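PDB 5HX0: uncharacterized protein Dfer_1899 from Dyadobacter fermentans, which is of unknown function but carries a BNR repeat-like, sialidase-type domain and may bind or process carbohydrates. Local coordinates for residues D134-C139 and V172-D177. Numbering follows the deposited sequence.
Sequences DGTILC and VLRSTD
C139 and L173 face each other as an antiparallel hydrogen-bonded pair. C139 N donates to L173 O at 2.8 Å, and L173 N returns a bond to C139 O at 2.9 Å. The side chains of this pair meet only loosely, CB to CB at 4.5 Å. C139 and I137 also pack on strand 123-131. I137 and S175 form the next hydrogen-bonded pair, again with two backbone bonds. Between the two hydrogen-bonded pairs, L138 and R174 are a non-hydrogen-bonded pair. Their side chains run side by side, and L138 CD2 presses on R174 CG at 3.4 Å. Strands 137-145 and 165-175 are neighbours in one antiparallel sheet, a blade of the six-bladed beta-propeller, the fold of the sialidase family. T136 lies just before strand 137-145. Its OG1 stands beside the backbone N (chi1 -59°), which goes with CG2 anti to that N and over one face of the R174 guanidinium, offset toward the rim, 4.0 Å from NH2. R174 NE is bonded to K245 O. D134 OD1 accepts from T136 N, closing an Asx turn, and from T136 OG1 at 2.8 Å. The hydroxyl meets OD1 on its syn side, 31° out of the carboxylate plane. One water donates to both G135 O and S175 O, bridging the segments where the strand pairing ends. Beyond it, S175 OG accepts from D177 N in an ST turn and also bonds S181 O.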
ATOM      1  N   ASP A 134      28.174   4.923   4.900  1.00 12.90           N
ATOM      2  CA  ASP A 134      28.145   3.694   5.686  1.00 14.78           C
ATOM      3  C   ASP A 134      27.066   2.732   5.210  1.00 21.14           C
ATOM      4  O   ASP A 134      26.869   1.684   5.824  1.00 17.79           O
ATOM      5  CB  ASP A 134      27.974   4.007   7.186  1.00 12.56           C
ATOM      6  CG  ASP A 134      26.591   4.542   7.546  1.00 23.86           C
ATOM      7  OD1 ASP A 134      25.650   4.439   6.736  1.00 18.01           O
ATOM      8  OD2 ASP A 134      26.444   5.057   8.676  1.00 19.12           O
ATOM      9  N   GLY A 135      26.364   3.060   4.139  1.00 14.81           N
ATOM     10  CA  GLY A 135      25.406   2.155   3.546  1.00 15.62           C
ATOM     11  C   GLY A 135      23.974   2.370   3.974  1.00 15.20           C
ATOM     12  O   GLY A 135      23.070   1.808   3.339  1.00 15.52           O
ATOM     13  N   THR A 136      23.735   3.155   5.031  1.00 14.89           N
ATOM     14  CA  THR A 136      22.374   3.547   5.390  1.00 13.90           C
ATOM     15  C   THR A 136      21.669   4.196   4.205  1.00 12.40           C
ATOM     16  O   THR A 136      22.273   4.970   3.458  1.00 10.98           O
ATOM     17  CB  THR A 136      22.422   4.530   6.556  1.00 17.90           C
ATOM     18  OG1 THR A 136      23.080   3.903   7.670  1.00 22.70           O
ATOM     19  CG2 THR A 136      21.016   4.977   6.959  1.00 11.90           C
ATOM     20  N   ILE A 137      20.381   3.899   4.031  1.00 10.61           N
ATOM     21  CA  ILE A 137      19.589   4.543   2.980  1.00 11.10           C
ATOM     22  C   ILE A 137      18.418   5.267   3.617  1.00 11.41           C
ATOM     23  O   ILE A 137      17.682   4.679   4.416  1.00 14.91           O
ATOM     24  CB  ILE A 137      19.089   3.538   1.927  1.00 10.51           C
ATOM     25  CG1 ILE A 137      20.267   2.807   1.271  1.00 10.87           C
ATOM     26  CG2 ILE A 137      18.223   4.261   0.851  1.00 10.60           C
ATOM     27  CD1 ILE A 137      19.842   1.546   0.497  1.00 13.17           C
ATOM     28  N   LEU A 138      18.264   6.545   3.272  1.00 12.07           N
ATOM     29  CA  LEU A 138      17.096   7.338   3.634  1.00 11.08           C
ATOM     30  C   LEU A 138      16.208   7.469   2.409  1.00 14.65           C
ATOM     31  O   LEU A 138      16.712   7.641   1.297  1.00 11.44           O
ATOM     32  CB  LEU A 138      17.495   8.732   4.104  1.00 15.32           C
ATOM     33  CG  LEU A 138      18.502   8.848   5.254  1.00 18.08           C
ATOM     34  CD1 LEU A 138      18.800  10.315   5.531  1.00 23.64           C
ATOM     35  CD2 LEU A 138      17.910   8.207   6.478  1.00 20.12           C
ATOM     36  N   CYS A 139      14.889   7.401   2.612  1.00 11.09           N
ATOM     37  CA  CYS A 139      13.929   7.595   1.522  1.00  9.37           C
ATOM     38  C   CYS A 139      12.904   8.628   1.987  1.00 13.09           C
ATOM     39  O   CYS A 139      11.975   8.299   2.728  1.00 13.62           O
ATOM     40  CB  CYS A 139      13.260   6.276   1.117  1.00 10.57           C
ATOM     41  SG  CYS A 139      12.098   6.476  -0.258  1.00 14.26           S
ATOM     42  N   VAL A 172       9.835  10.183   6.288  1.00 10.57           N
ATOM     43  CA  VAL A 172      11.093   9.605   5.818  1.00 11.45           C
ATOM     44  C   VAL A 172      11.173   8.169   6.310  1.00 19.75           C
ATOM     45  O   VAL A 172      10.940   7.901   7.496  1.00 17.62           O
ATOM     46  CB  VAL A 172      12.310  10.409   6.326  1.00 14.83           C
ATOM     47  CG1 VAL A 172      13.606   9.847   5.760  1.00 14.57           C
ATOM     48  CG2 VAL A 172      12.162  11.877   5.967  1.00 14.92           C
ATOM     49  N   LEU A 173      11.482   7.248   5.406  1.00 13.56           N
ATOM     50  CA  LEU A 173      11.798   5.875   5.768  1.00 15.44           C
ATOM     51  C   LEU A 173      13.309   5.680   5.758  1.00 15.91           C
ATOM     52  O   LEU A 173      14.043   6.346   5.027  1.00 14.81           O
ATOM     53  CB  LEU A 173      11.140   4.900   4.794  1.00 14.92           C
ATOM     54  CG  LEU A 173       9.694   5.360   4.696  1.00 27.54           C
ATOM     55  CD1 LEU A 173       9.166   5.117   3.338  1.00 31.93           C
ATOM     56  CD2 LEU A 173       8.849   4.719   5.764  1.00 19.88           C
ATOM     57  N   ARG A 174      13.759   4.709   6.537  1.00 10.63           N
ATOM     58  CA  ARG A 174      15.179   4.473   6.744  1.00 14.58           C
ATOM     59  C   ARG A 174      15.463   2.979   6.665  1.00 15.16           C
ATOM     60  O   ARG A 174      14.717   2.168   7.220  1.00 15.18           O
ATOM     61  CB  ARG A 174      15.566   5.021   8.121  1.00 17.71           C
ATOM     62  CG  ARG A 174      16.923   5.531   8.267  1.00 27.28           C
ATOM     63  CD  ARG A 174      17.018   6.388   9.544  1.00 22.80           C
ATOM     64  NE  ARG A 174      18.409   6.702   9.805  1.00 22.69           N
ATOM     65  CZ  ARG A 174      19.219   5.902  10.484  1.00 28.97           C
ATOM     66  NH1 ARG A 174      18.752   4.758  10.987  1.00 34.33           N
ATOM     67  NH2 ARG A 174      20.486   6.245  10.673  1.00 24.86           N
ATOM     68  N   SER A 175      16.546   2.611   5.991  1.00 11.73           N
ATOM     69  CA  SER A 175      16.965   1.221   5.938  1.00 12.25           C
ATOM     70  C   SER A 175      18.429   1.117   6.320  1.00 18.05           C
ATOM     71  O   SER A 175      19.270   1.866   5.809  1.00 14.35           O
ATOM     72  CB  SER A 175      16.750   0.611   4.561  1.00 11.05           C
ATOM     73  OG  SER A 175      17.254  -0.717   4.520  1.00 10.51           O
ATOM     74  N   THR A 176      18.729   0.177   7.217  1.00 15.37           N
ATOM     75  CA  THR A 176      20.105  -0.146   7.568  1.00 17.27           C
ATOM     76  C   THR A 176      20.509  -1.528   7.065  1.00 22.86           C
ATOM     77  O   THR A 176      21.562  -2.045   7.463  1.00 23.03           O
ATOM     78  CB  THR A 176      20.301  -0.044   9.087  1.00 15.98           C
ATOM     79  OG1 THR A 176      19.353  -0.890   9.735  1.00 19.19           O
ATOM     80  CG2 THR A 176      20.080   1.389   9.568  1.00 21.96           C
ATOM     81  N   ASP A 177      19.706  -2.137   6.191  1.00 15.47           N
ATOM     82  CA  ASP A 177      20.039  -3.444   5.644  1.00 17.96           C
ATOM     83  C   ASP A 177      20.037  -3.418   4.125  1.00 19.07           C
ATOM     84  O   ASP A 177      19.694  -4.411   3.480  1.00 16.91           O
ATOM     85  CB  ASP A 177      19.106  -4.545   6.182  1.00 18.67           C
ATOM     86  CG  ASP A 177      17.620  -4.286   5.923  1.00 23.32           C
ATOM     87  OD1 ASP A 177      17.234  -3.428   5.091  1.00 15.56           O
ATOM     88  OD2 ASP A 177      16.814  -5.001   6.549  1.00 20.53           O
TER
HETATM   89  O   HOH W   1      20.974   0.211   4.266  1.00 20.79           O